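Long-range contacts in prolyl endopeptidase (Myxococcus xanthus, PDB 2BKL), which probably hydrolyses oligopeptides as a serine protease, cutting after proline in preference to alanine: residues A[320-325]-A[332-337]; A[340-345]-A[363-368]; A[556-561]-A[622-627]; A[609-614]-A[642-647]. One frame throughout, in Å; residues are numbered along the deposited sequence. Where two conformers were deposited one is given.

Contact 1. Residues A[320-325]-A[332-337]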
loop_
_atom_site.group_PDB
_atom_site.type_symbol
_atom_site.label_atom_id
_atom_site.label_comp_id
_atom_site.label_asym_id
_atom_site.label_seq_id
_atom_site.Cartn_x
_atom_site.Cartn_y
_atom_site.Cartn_z
ATOM N N ALA A 320 -17.800 -15.616 -1.463
ATOM C CA ALA A 320 -16.564 -14.976 -1.874
ATOM C C ALA A 320 -16.667 -13.452 -1.975
ATOM O O ALA A 320 -17.736 -12.930 -2.309
ATOM C CB ALA A 320 -16.113 -15.531 -3.227
ATOM N N SER A 321 -15.585 -12.754 -1.679
ATOM C CA SER A 321 -15.551 -11.300 -1.761
ATOM C C SER A 321 -15.109 -10.888 -3.153
ATOM O O SER A 321 -14.039 -11.270 -3.601
ATOM C CB SER A 321 -14.581 -10.713 -0.746
ATOM O OG SER A 321 -14.931 -11.118 0.571
ATOM N N LEU A 322 -15.904 -10.074 -3.838
ATOM C CA LEU A 322 -15.553 -9.582 -5.155
ATOM C C LEU A 322 -14.716 -8.332 -4.991
ATOM O O LEU A 322 -15.168 -7.378 -4.382
ATOM C CB LEU A 322 -16.810 -9.312 -5.983
ATOM C CG LEU A 322 -16.562 -8.741 -7.387
ATOM C CD1 LEU A 322 -15.656 -9.647 -8.217
ATOM C CD2 LEU A 322 -17.835 -8.482 -8.118
ATOM N N LEU A 323 -13.462 -8.364 -5.464
ATOM C CA LEU A 323 -12.512 -7.253 -5.264
ATOM C C LEU A 323 -12.413 -6.312 -6.435
ATOM O O LEU A 323 -12.219 -5.117 -6.239
ATOM C CB LEU A 323 -11.102 -7.785 -4.980
ATOM C CG LEU A 323 -10.879 -8.709 -3.814
ATOM C CD1 LEU A 323 -9.350 -8.937 -3.713
ATOM C CD2 LEU A 323 -11.489 -8.144 -2.561
ATOM N N SER A 324 -12.456 -6.835 -7.659
ATOM C CA SER A 324 -12.285 -5.977 -8.823
ATOM C C SER A 324 -12.893 -6.622 -10.051
ATOM O O SER A 324 -13.095 -7.857 -10.113
ATOM C CB SER A 324 -10.825 -5.675 -9.102
ATOM O OG SER A 324 -10.157 -6.818 -9.556
ATOM N N VAL A 325 -13.158 -5.771 -11.016
ATOM C CA VAL A 325 -13.711 -6.155 -12.294
ATOM C C VAL A 325 -12.912 -5.444 -13.335
ATOM O O VAL A 325 -12.736 -4.221 -13.268
ATOM C CB VAL A 325 -15.165 -5.689 -12.455
ATOM C CG1 VAL A 325 -15.661 -6.035 -13.838
ATOM C CG2 VAL A 325 -16.022 -6.293 -11.405
ATOM N N LEU A 332 -15.961 -9.775 -19.007
ATOM C CA LEU A 332 -15.652 -9.348 -17.640
ATOM C C LEU A 332 -14.704 -10.328 -16.980
ATOM O O LEU A 332 -14.907 -11.523 -17.059
ATOM C CB LEU A 332 -16.940 -9.268 -16.822
ATOM C CG LEU A 332 -18.010 -8.297 -17.340
ATOM C CD1 LEU A 332 -19.222 -8.404 -16.454
ATOM C CD2 LEU A 332 -17.529 -6.874 -17.414
ATOM N N SER A 333 -13.670 -9.825 -16.320
ATOM C CA SER A 333 -12.783 -10.629 -15.476
ATOM C C SER A 333 -13.001 -10.205 -14.032
ATOM O O SER A 333 -12.860 -9.057 -13.711
ATOM C CB SER A 333 -11.320 -10.482 -15.882
ATOM O OG SER A 333 -10.517 -11.389 -15.142
ATOM N N LEU A 334 -13.367 -11.173 -13.208
ATOM C CA LEU A 334 -13.843 -10.937 -11.842
ATOM C C LEU A 334 -12.839 -11.574 -10.880
ATOM O O LEU A 334 -12.617 -12.796 -10.884
ATOM C CB LEU A 334 -15.217 -11.559 -11.641
ATOM C CG LEU A 334 -16.315 -11.234 -12.672
ATOM C CD1 LEU A 334 -17.548 -12.075 -12.470
ATOM C CD2 LEU A 334 -16.656 -9.823 -12.546
ATOM N N GLU A 335 -12.268 -10.753 -10.018
ATOM C CA GLU A 335 -11.295 -11.206 -9.029
ATOM C C GLU A 335 -12.003 -11.331 -7.687
ATOM O O GLU A 335 -12.433 -10.339 -7.106
ATOM C CB GLU A 335 -10.144 -10.217 -8.901
ATOM C CG GLU A 335 -9.046 -10.656 -7.937
ATOM C CD GLU A 335 -8.093 -9.536 -7.562
ATOM O OE1 GLU A 335 -8.238 -8.378 -7.996
ATOM O OE2 GLU A 335 -7.206 -9.829 -6.746
ATOM N N TYR A 336 -12.102 -12.562 -7.214
ATOM C CA TYR A 336 -12.726 -12.937 -5.931
ATOM C C TYR A 336 -11.644 -13.332 -4.916
ATOM O O TYR A 336 -10.551 -13.736 -5.282
ATOM C CB TYR A 336 -13.689 -14.087 -6.094
ATOM C CG TYR A 336 -14.984 -13.714 -6.777
ATOM C CD1 TYR A 336 -16.053 -13.187 -6.061
ATOM C CD2 TYR A 336 -15.136 -13.862 -8.141
ATOM C CE1 TYR A 336 -17.250 -12.862 -6.693
ATOM C CE2 TYR A 336 -16.273 -13.523 -8.766
ATOM C CZ TYR A 336 -17.353 -13.030 -8.046
ATOM O OH TYR A 336 -18.533 -12.673 -8.679
ATOM N N LEU A 337 -11.991 -13.197 -3.635
ATOM C CA LEU A 337 -11.206 -13.718 -2.539
ATOM C C LEU A 337 -12.050 -14.699 -1.762
ATOM O O LEU A 337 -13.141 -14.347 -1.304
ATOM C CB LEU A 337 -10.774 -12.580 -1.627
ATOM C CG LEU A 337 -9.416 -12.665 -0.959
ATOM C CD1 LEU A 337 -8.294 -12.615 -1.989
ATOM C CD2 LEU A 337 -9.258 -11.534 0.061
#
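Ser324 OG lies between its own backbone N and carbonyl carbon (chi1 70°), and Glu335 CG stands anti to its backbone N (chi1 -177°). The two side chains meet on one face of the sheet. Ser324 OG donates to Glu335 OE1 at 2.9 Å, using the anti lone pair of the carboxylate. Glu335 lies opposite both Leu323 and Ser324, a classic beta bulge. Leu323 N bonds to Glu335 O at 2.8 Å, and Glu335 N bonds to Ser324 O at 3.0 Å. Leu323 CD1 lies against the carboxylate, 3.8 Å from Glu335 OE2. Before the bulge, Ser321 and Leu337 form a hydrogen-bonded antiparallel pair. The opposite face is largely apolar. Leu322 CD1 sits over the centre of the Tyr336 ring, 3.8 Å from its centroid, in a CH-pi contact. Ala320 CB reaches Tyr336 CD1 at 3.7 Å. Further along, Val325 CG2 packs beside Leu334 CD2 at 3.8 Å. The hairpin forms the first two strands of a propeller blade. Ser321 OG bonds outside it to Glu488 O, and Arg345 makes a cation-pi contact with Tyr336. A serine hydroxyl thus holds the carboxylate by OE1 at the bulge, while Leu322, Val325, Leu334 and Tyr336 hold the other face by packing.

Contact 2. Residues A[340-345]-A[363-368]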
loop_
_atom_site.group_PDB
_atom_site.type_symbol
_atom_site.label_atom_id
_atom_site.label_comp_id
_atom_site.label_asym_id
_atom_site.label_seq_id
_atom_site.Cartn_x
_atom_site.Cartn_y
_atom_site.Cartn_z
ATOM N N ALA A 340 -9.341 -15.397 1.920
ATOM C CA ALA A 340 -8.087 -14.661 1.707
ATOM C C ALA A 340 -7.182 -15.164 0.581
ATOM O O ALA A 340 -6.037 -14.701 0.487
ATOM C CB ALA A 340 -7.293 -14.567 2.993
ATOM N N THR A 341 -7.683 -16.062 -0.263
ATOM C CA THR A 341 -6.989 -16.561 -1.436
ATOM C C THR A 341 -7.798 -16.219 -2.682
ATOM O O THR A 341 -9.000 -16.416 -2.731
ATOM C CB THR A 341 -6.839 -18.091 -1.271
ATOM O OG1 THR A 341 -6.003 -18.363 -0.133
ATOM C CG2 THR A 341 -6.141 -18.729 -2.450
ATOM N N SER A 342 -7.144 -15.738 -3.714
ATOM C CA SER A 342 -7.908 -15.250 -4.843
ATOM C C SER A 342 -8.254 -16.333 -5.864
ATOM O O SER A 342 -7.579 -17.354 -6.007
ATOM C CB SER A 342 -7.267 -14.056 -5.495
ATOM O OG SER A 342 -6.082 -14.452 -6.096
ATOM N N GLU A 343 -9.366 -16.070 -6.532
ATOM C CA GLU A 343 -9.876 -16.858 -7.638
ATOM C C GLU A 343 -10.318 -15.873 -8.698
ATOM O O GLU A 343 -10.895 -14.834 -8.381
ATOM C CB GLU A 343 -11.065 -17.720 -7.193
ATOM C CG GLU A 343 -11.745 -18.482 -8.328
ATOM C CD GLU A 343 -12.614 -19.619 -7.864
ATOM O OE1 GLU A 343 -12.061 -20.711 -7.609
ATOM O OE2 GLU A 343 -13.849 -19.428 -7.778
ATOM N N VAL A 344 -10.037 -16.176 -9.954
ATOM C CA VAL A 344 -10.367 -15.285 -11.048
ATOM C C VAL A 344 -11.365 -15.983 -11.967
ATOM O O VAL A 344 -11.168 -17.111 -12.394
ATOM C CB VAL A 344 -9.103 -14.846 -11.802
ATOM C CG1 VAL A 344 -9.483 -13.931 -12.979
ATOM C CG2 VAL A 344 -8.156 -14.120 -10.832
ATOM N N ARG A 345 -12.470 -15.291 -12.251
ATOM C CA ARG A 345 -13.571 -15.836 -13.052
ATOM C C ARG A 345 -13.849 -14.934 -14.250
ATOM O O ARG A 345 -13.880 -13.695 -14.134
ATOM C CB ARG A 345 -14.826 -15.942 -12.191
ATOM C CG ARG A 345 -14.670 -16.830 -10.966
ATOM C CD ARG A 345 -15.963 -16.997 -10.206
ATOM N NE ARG A 345 -15.734 -17.587 -8.893
ATOM C CZ ARG A 345 -16.571 -17.496 -7.865
ATOM N NH1 ARG A 345 -17.705 -16.828 -7.956
ATOM N NH2 ARG A 345 -16.254 -18.074 -6.712
ATOM N N GLY A 363 -1.802 -19.788 -3.782
ATOM C CA GLY A 363 -1.042 -18.555 -3.653
ATOM C C GLY A 363 -1.931 -17.357 -3.905
ATOM O O GLY A 363 -3.089 -17.340 -3.527
ATOM N N ALA A 364 -1.384 -16.326 -4.560
ATOM C CA ALA A 364 -2.108 -15.082 -4.846
ATOM C C ALA A 364 -2.066 -14.803 -6.344
ATOM O O ALA A 364 -1.019 -14.782 -6.943
ATOM C CB ALA A 364 -1.537 -13.886 -4.094
ATOM N N ALA A 365 -3.210 -14.538 -6.926
ATOM C CA ALA A 365 -3.317 -14.210 -8.347
ATOM C C ALA A 365 -3.923 -12.849 -8.537
ATOM O O ALA A 365 -4.922 -12.529 -7.879
ATOM C CB ALA A 365 -4.139 -15.242 -9.063
ATOM N N SER A 366 -3.392 -12.046 -9.468
ATOM C CA SER A 366 -4.015 -10.799 -9.849
ATOM C C SER A 366 -5.225 -11.065 -10.741
ATOM O O SER A 366 -5.382 -12.155 -11.297
ATOM C CB SER A 366 -3.030 -9.901 -10.601
ATOM O OG SER A 366 -2.813 -10.401 -11.928
ATOM N N ASN A 367 -6.045 -10.041 -10.925
ATOM C CA ASN A 367 -7.061 -10.089 -11.954
ATOM C C ASN A 367 -6.371 -10.094 -13.308
ATOM O O ASN A 367 -5.192 -9.746 -13.430
ATOM C CB ASN A 367 -8.039 -8.924 -11.810
ATOM C CG ASN A 367 -9.401 -9.215 -12.423
ATOM O OD1 ASN A 367 -9.645 -10.292 -12.891
ATOM N ND2 ASN A 367 -10.305 -8.256 -12.343
ATOM N N LEU A 368 -7.096 -10.484 -14.332
ATOM C CA LEU A 368 -6.587 -10.370 -15.679
ATOM C C LEU A 368 -6.386 -8.915 -16.052
ATOM O O LEU A 368 -7.180 -8.040 -15.688
ATOM C CB LEU A 368 -7.522 -11.032 -16.662
ATOM C CG LEU A 368 -7.676 -12.540 -16.575
ATOM C CD1 LEU A 368 -8.663 -13.021 -17.635
ATOM C CD2 LEU A 368 -6.339 -13.230 -16.726
HETATM O O HOH W 1 -3.349 -17.736 -0.736
HETATM O O HOH W 2 -4.783 -17.355 -5.670
#
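Val344 and Ser342 carry this contact from strand 341-348, and Ala365 is the main residue on the other side. Val344 CG2 comes to 3.4 Å from Ser366 O, a buried carbonyl oxygen with no polar partner in the model. Its other branch, CG1, stands anti to the backbone N (chi1 179°). That branch crosses the end of Asn367, 3.6 Å from OD1, and reaches Leu368 CG at 4.3 Å. Asn367 OD1 itself bonds to Ser333 OG. Ser342 makes the direct hydrogen bond. Its OG donates to Ala365 O at 2.9 Å, in the carbonyl plane and on a lone pair. The same OG lies 3.6 Å from Ala365 CB. The two segments belong to successive blades of the N-terminal beta-propeller. Strand 341-348 is the third of its blade. Strand 364-365 starts the next, where it pairs with strand 376-383. No beta bridge joins the segments; side chains of one blade pack on the next, as blades do in a propeller. An alanine at Ser342 would probably leave Ala365 O without this donor. At the far end Thr341 CG2 touches Gly363 O at 3.5 Å. One water bridges the same pair, donating to Gly363 O at 2.8 Å and lying 2.8 Å from Thr341 OG1.

Contact 3. Residues A[556-561]-A[622-627]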
loop_
_atom_site.group_PDB
_atom_site.type_symbol
_atom_site.label_atom_id
_atom_site.label_comp_id
_atom_site.label_asym_id
_atom_site.label_seq_id
_atom_site.Cartn_x
_atom_site.Cartn_y
_atom_site.Cartn_z
ATOM N N ALA A 556 7.483 0.406 11.578
ATOM C CA ALA A 556 7.930 1.188 10.424
ATOM C C ALA A 556 6.985 2.321 10.096
ATOM O O ALA A 556 5.752 2.184 10.161
ATOM C CB ALA A 556 8.096 0.296 9.188
ATOM N N VAL A 557 7.597 3.445 9.725
ATOM C CA VAL A 557 6.921 4.671 9.265
ATOM C C VAL A 557 5.530 4.833 9.874
ATOM O O VAL A 557 4.529 4.888 9.154
ATOM C CB VAL A 557 6.921 4.777 7.737
ATOM C CG1 VAL A 557 8.336 5.121 7.242
ATOM C CG2 VAL A 557 6.393 3.559 7.076
ATOM N N PRO A 558 5.449 4.923 11.199
ATOM C CA PRO A 558 4.173 4.709 11.900
ATOM C C PRO A 558 3.319 5.937 12.209
ATOM O O PRO A 558 3.837 7.063 12.333
ATOM C CB PRO A 558 4.626 4.127 13.213
ATOM C CG PRO A 558 5.934 4.940 13.519
ATOM C CD PRO A 558 6.574 4.999 12.153
ATOM N N LEU A 559 2.026 5.698 12.431
ATOM C CA LEU A 559 1.141 6.603 13.162
ATOM C C LEU A 559 1.074 6.144 14.602
ATOM O O LEU A 559 0.770 4.974 14.855
ATOM C CB LEU A 559 -0.263 6.561 12.550
ATOM C CG LEU A 559 -0.395 7.156 11.157
ATOM C CD1 LEU A 559 -1.694 6.762 10.485
ATOM C CD2 LEU A 559 -0.244 8.682 11.213
ATOM N N LEU A 560 1.339 7.047 15.569
ATOM C CA LEU A 560 1.370 6.672 16.987
ATOM C C LEU A 560 0.731 7.681 17.938
ATOM O O LEU A 560 0.275 7.273 18.996
ATOM C CB LEU A 560 2.795 6.300 17.451
ATOM C CG LEU A 560 3.444 5.144 16.715
ATOM C CD1 LEU A 560 4.940 5.099 16.881
ATOM C CD2 LEU A 560 2.845 3.834 17.100
ATOM N N ASP A 561 0.744 8.986 17.618
ATOM C CA ASP A 561 -0.038 9.971 18.382
ATOM C C ASP A 561 -1.347 10.182 17.638
ATOM O O ASP A 561 -1.413 10.919 16.638
ATOM C CB ASP A 561 0.716 11.294 18.557
ATOM C CG ASP A 561 -0.060 12.319 19.320
ATOM O OD1 ASP A 561 -1.299 12.168 19.465
ATOM O OD2 ASP A 561 0.527 13.341 19.803
ATOM N N MET A 622 7.273 12.637 12.918
ATOM C CA MET A 622 7.266 13.012 14.334
ATOM C C MET A 622 6.724 11.869 15.223
ATOM O O MET A 622 7.096 11.764 16.374
ATOM C CB MET A 622 6.490 14.311 14.579
ATOM C CG MET A 622 4.982 14.220 14.445
ATOM S SD MET A 622 4.211 13.663 15.951
ATOM C CE MET A 622 2.486 13.932 15.627
ATOM N N HIS A 623 5.830 11.037 14.702
ATOM C CA HIS A 623 5.241 10.003 15.508
ATOM C C HIS A 623 6.303 9.064 16.066
ATOM O O HIS A 623 6.318 8.768 17.248
ATOM C CB HIS A 623 4.226 9.160 14.708
ATOM C CG HIS A 623 3.019 9.913 14.262
ATOM N ND1 HIS A 623 1.909 10.085 15.061
ATOM C CD2 HIS A 623 2.743 10.542 13.083
ATOM C CE1 HIS A 623 0.997 10.765 14.387
ATOM N NE2 HIS A 623 1.482 11.062 13.190
ATOM N N ALA A 624 7.209 8.617 15.209
ATOM C CA ALA A 624 8.257 7.701 15.628
ATOM C C ALA A 624 9.203 8.383 16.622
ATOM O O ALA A 624 9.677 7.776 17.553
ATOM C CB ALA A 624 9.004 7.225 14.390
ATOM N N ARG A 625 9.489 9.662 16.430
ATOM C CA ARG A 625 10.371 10.355 17.370
ATOM C C ARG A 625 9.766 10.427 18.761
ATOM O O ARG A 625 10.422 10.107 19.759
ATOM C CB ARG A 625 10.675 11.778 16.901
ATOM C CG ARG A 625 11.376 11.913 15.566
ATOM C CD ARG A 625 12.031 13.296 15.314
ATOM N NE ARG A 625 11.064 14.354 15.040
ATOM C CZ ARG A 625 10.600 14.715 13.848
ATOM N NH1 ARG A 625 10.963 14.081 12.756
ATOM N NH2 ARG A 625 9.744 15.737 13.744
ATOM N N LYS A 626 8.533 10.882 18.854
ATOM C CA LYS A 626 7.889 11.009 20.162
ATOM C C LYS A 626 7.740 9.642 20.856
ATOM O O LYS A 626 7.935 9.535 22.080
ATOM C CB LYS A 626 6.547 11.702 20.056
ATOM C CG LYS A 626 6.619 13.162 19.588
ATOM C CD LYS A 626 5.468 14.011 20.092
ATOM C CE LYS A 626 4.119 13.510 19.671
ATOM N NZ LYS A 626 3.021 14.474 20.053
ATOM N N PHE A 627 7.365 8.612 20.095
ATOM C CA PHE A 627 7.154 7.306 20.690
ATOM C C PHE A 627 8.462 6.718 21.172
ATOM O O PHE A 627 8.502 6.178 22.270
ATOM C CB PHE A 627 6.442 6.377 19.705
ATOM C CG PHE A 627 5.979 5.078 20.302
ATOM C CD1 PHE A 627 4.853 5.042 21.105
ATOM C CD2 PHE A 627 6.674 3.883 20.066
ATOM C CE1 PHE A 627 4.374 3.847 21.600
ATOM C CE2 PHE A 627 6.220 2.685 20.594
ATOM C CZ PHE A 627 5.094 2.668 21.371
HETATM O O HOH W 3 6.268 8.389 11.963
#
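His623 is wedged between the loop 556-561 and its own helix, and here the packing is tight. Its CG stands anti to the carbonyl carbon (chi1 -65°), which carries the ring to the loop backbone. Leu559 CA lies over one face of the imidazole, 4.1 Å from the ring centroid. The methyl CE of Met622 covers the opposite face, offset toward the rim. At the edge, Asp561 N donates to His623 ND1 at 3.0 Å, close to the ring plane and nearly straight (164°). The Leu559 side chain lies beside that of His623, its CD2 3.5 Å from His623 NE2, and the same leucine touches the bound benzyloxycarbonyl-alanyl-proline. An alanine in place of His623 would probably deprive Asp561 N of its acceptor and open a gap between Leu559 and Met622. Beside the ring, Leu560 CD1 presses on Phe627 CB at 3.4 Å, the two side chains crossing at about a right angle. The Pro558 ring packs more loosely, though still buried. Pro558 CG meets Ala624 CB at 3.9 Å, and a water fills in between the backbones. It lies 2.8 Å from Pro558 O and makes a weak bond with Ala624 N. At the other end Lys626 NZ forms a salt bridge with Asp561 OD2 at 2.8 Å, on the anti lone pair. Glu28 and Asp22 share this amine. Three carboxylates around one buried lysine would probably favour its charged form. The bond accepted by ND1 implies that this nitrogen carries no proton, consistent with a neutral His623 protonated on NE2.

Contact 4. Residues A[609-614]-A[642-647]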
loop_
_atom_site.group_PDB
_atom_site.type_symbol
_atom_site.label_atom_id
_atom_site.label_comp_id
_atom_site.label_asym_id
_atom_site.label_seq_id
_atom_site.Cartn_x
_atom_site.Cartn_y
_atom_site.Cartn_z
ATOM N N LEU A 609 12.568 -1.699 17.508
ATOM C CA LEU A 609 13.290 -1.094 16.395
ATOM C C LEU A 609 12.296 -0.271 15.565
ATOM O O LEU A 609 11.366 -0.813 14.984
ATOM C CB LEU A 609 13.947 -2.156 15.516
ATOM C CG LEU A 609 14.653 -1.702 14.235
ATOM C CD1 LEU A 609 15.729 -0.663 14.537
ATOM C CD2 LEU A 609 15.232 -2.882 13.453
ATOM N N MET A 610 12.496 1.047 15.547
ATOM C CA MET A 610 11.660 1.988 14.806
ATOM C C MET A 610 12.346 2.198 13.472
ATOM O O MET A 610 13.486 2.702 13.426
ATOM C CB MET A 610 11.725 3.345 15.496
ATOM C CG MET A 610 10.765 3.781 16.576
ATOM S SD MET A 610 9.456 2.756 16.974
ATOM C CE MET A 610 8.137 3.979 16.789
ATOM N N MET A 611 11.672 1.910 12.384
ATOM C CA MET A 611 12.229 2.085 11.049
ATOM C C MET A 611 11.580 3.279 10.381
ATOM O O MET A 611 10.496 3.204 9.782
ATOM C CB MET A 611 12.084 0.846 10.202
ATOM C CG MET A 611 12.530 -0.359 10.931
ATOM S SD MET A 611 13.101 -1.834 10.091
ATOM C CE MET A 611 14.341 -1.224 8.888
ATOM N N ALA A 612 12.275 4.396 10.460
ATOM C CA ALA A 612 11.771 5.673 9.965
ATOM C C ALA A 612 12.436 6.038 8.647
ATOM O O ALA A 612 13.402 5.419 8.209
ATOM C CB ALA A 612 12.016 6.741 10.992
ATOM N N ALA A 613 11.839 7.020 7.986
ATOM C CA ALA A 613 12.270 7.518 6.684
ATOM C C ALA A 613 12.336 9.031 6.752
ATOM O O ALA A 613 11.373 9.678 7.183
ATOM C CB ALA A 613 11.302 7.093 5.617
ATOM N N ASP A 614 13.438 9.598 6.280
ATOM C CA ASP A 614 13.686 11.036 6.416
ATOM C C ASP A 614 12.831 11.953 5.549
ATOM O O ASP A 614 12.728 13.140 5.851
ATOM C CB ASP A 614 15.176 11.390 6.261
ATOM C CG ASP A 614 15.716 11.209 4.864
ATOM O OD1 ASP A 614 14.972 10.757 3.965
ATOM O OD2 ASP A 614 16.911 11.505 4.605
ATOM N N LEU A 642 15.351 1.643 19.557
ATOM C CA LEU A 642 16.222 2.262 18.576
ATOM C C LEU A 642 15.426 2.986 17.531
ATOM O O LEU A 642 14.406 2.459 17.088
ATOM C CB LEU A 642 17.100 1.192 17.902
ATOM C CG LEU A 642 17.954 0.321 18.824
ATOM C CD1 LEU A 642 18.654 -0.772 18.060
ATOM C CD2 LEU A 642 18.965 1.144 19.578
ATOM N N LEU A 643 15.884 4.164 17.120
ATOM C CA LEU A 643 15.305 4.895 16.017
ATOM C C LEU A 643 16.293 4.909 14.853
ATOM O O LEU A 643 17.300 5.599 14.895
ATOM C CB LEU A 643 14.952 6.333 16.452
ATOM C CG LEU A 643 14.412 7.251 15.346
ATOM C CD1 LEU A 643 13.080 6.780 14.804
ATOM C CD2 LEU A 643 14.280 8.690 15.857
ATOM N N ARG A 644 16.001 4.133 13.824
ATOM C CA ARG A 644 16.791 4.069 12.609
ATOM C C ARG A 644 16.151 4.937 11.523
ATOM O O ARG A 644 14.994 4.696 11.172
ATOM C CB ARG A 644 16.827 2.636 12.160
ATOM C CG ARG A 644 17.717 2.344 10.954
ATOM C CD ARG A 644 17.417 0.985 10.354
ATOM N NE ARG A 644 18.337 0.575 9.319
ATOM C CZ ARG A 644 18.268 0.930 8.039
ATOM N NH1 ARG A 644 17.334 1.731 7.579
ATOM N NH2 ARG A 644 19.185 0.467 7.209
ATOM N N ILE A 645 16.865 5.918 10.986
ATOM C CA ILE A 645 16.296 6.820 10.013
ATOM C C ILE A 645 16.917 6.557 8.655
ATOM O O ILE A 645 18.120 6.761 8.462
ATOM C CB ILE A 645 16.477 8.287 10.444
ATOM C CG1 ILE A 645 15.921 8.529 11.873
ATOM C CG2 ILE A 645 15.840 9.239 9.409
ATOM C CD1 ILE A 645 16.239 9.947 12.434
ATOM N N GLU A 646 16.119 6.090 7.712
ATOM C CA GLU A 646 16.629 5.820 6.378
ATOM C C GLU A 646 16.800 7.125 5.625
ATOM O O GLU A 646 15.895 7.954 5.617
ATOM C CB GLU A 646 15.639 4.921 5.647
ATOM C CG GLU A 646 16.030 4.485 4.241
ATOM C CD GLU A 646 16.924 3.265 4.195
ATOM O OE1 GLU A 646 16.635 2.272 4.902
ATOM O OE2 GLU A 646 17.870 3.269 3.366
ATOM N N ALA A 647 17.954 7.283 4.981
ATOM C CA ALA A 647 18.249 8.484 4.241
ATOM C C ALA A 647 17.616 8.467 2.847
ATOM O O ALA A 647 17.462 7.412 2.245
ATOM C CB ALA A 647 19.750 8.671 4.129
#
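The beta-alpha-beta unit of strand 607-613, helix 622-632 and strand 641-646 closes here, where Met610, Ala612 and Asp614 bond to its last strand. The strands run parallel, 28° apart. Met610 N donates to Leu642 O at 2.8 Å, and Met610 O receives Arg644 N at 2.9 Å. Ala612 N donates to Arg644 O, and Ala612 O accepts from Glu646 N, which comes from above the carbonyl plane. Asp614 N to Glu646 O, at 3.0 Å, ends the run. On one face Leu643 CG is anti to its backbone N (chi1 176°), and the leucine end comes nearer the other strand. Leu643 CD1 touches both Met610 CB at 3.8 Å and Ala612 CB at 4.0 Å. On the other face, Leu609 CD1 packs on Leu642 CB. Arg644 stays extended to NE, which pairs with Asp666 of helix 657-674; its NH1 makes a salt bridge to Glu646 OE1. Asp614 reaches across to the neighbouring strand's end, its OD2 3.3 Å from Ala647 CA, and its carboxylate accepts from Asn648 N and Ala649 N. These are the last two parallel strands of the sheet, joined by a crossover as in the alpha/beta-hydrolase fold, with the triad residues Asp616 and His651 probably on the loops that follow.

In the fold
Contacts 1 and 2 lie in the propeller and contacts 3 and 4 in the hydrolase domain, on opposite sides of the chain's centre. Contact 1 pairs strands within one blade. Contact 2 joins that blade to the next, mostly by packing, one hydroxyl bond and water. The two share a sheet, in which strands 331-338 and 341-348 are neighbours. Contacts 3 and 4 also touch, through Val557 N and Met611 O, and helix 622-632 connects the strands of contact 4. Contacts 1, 2 and 3 are buried. Contact 3 relies on a histidine and a salt bridge. Contact 4 is partly buried, rests on backbone bonds and lies at the sheet edge. Among the four, only contact 3 holds a ligand-pocket residue.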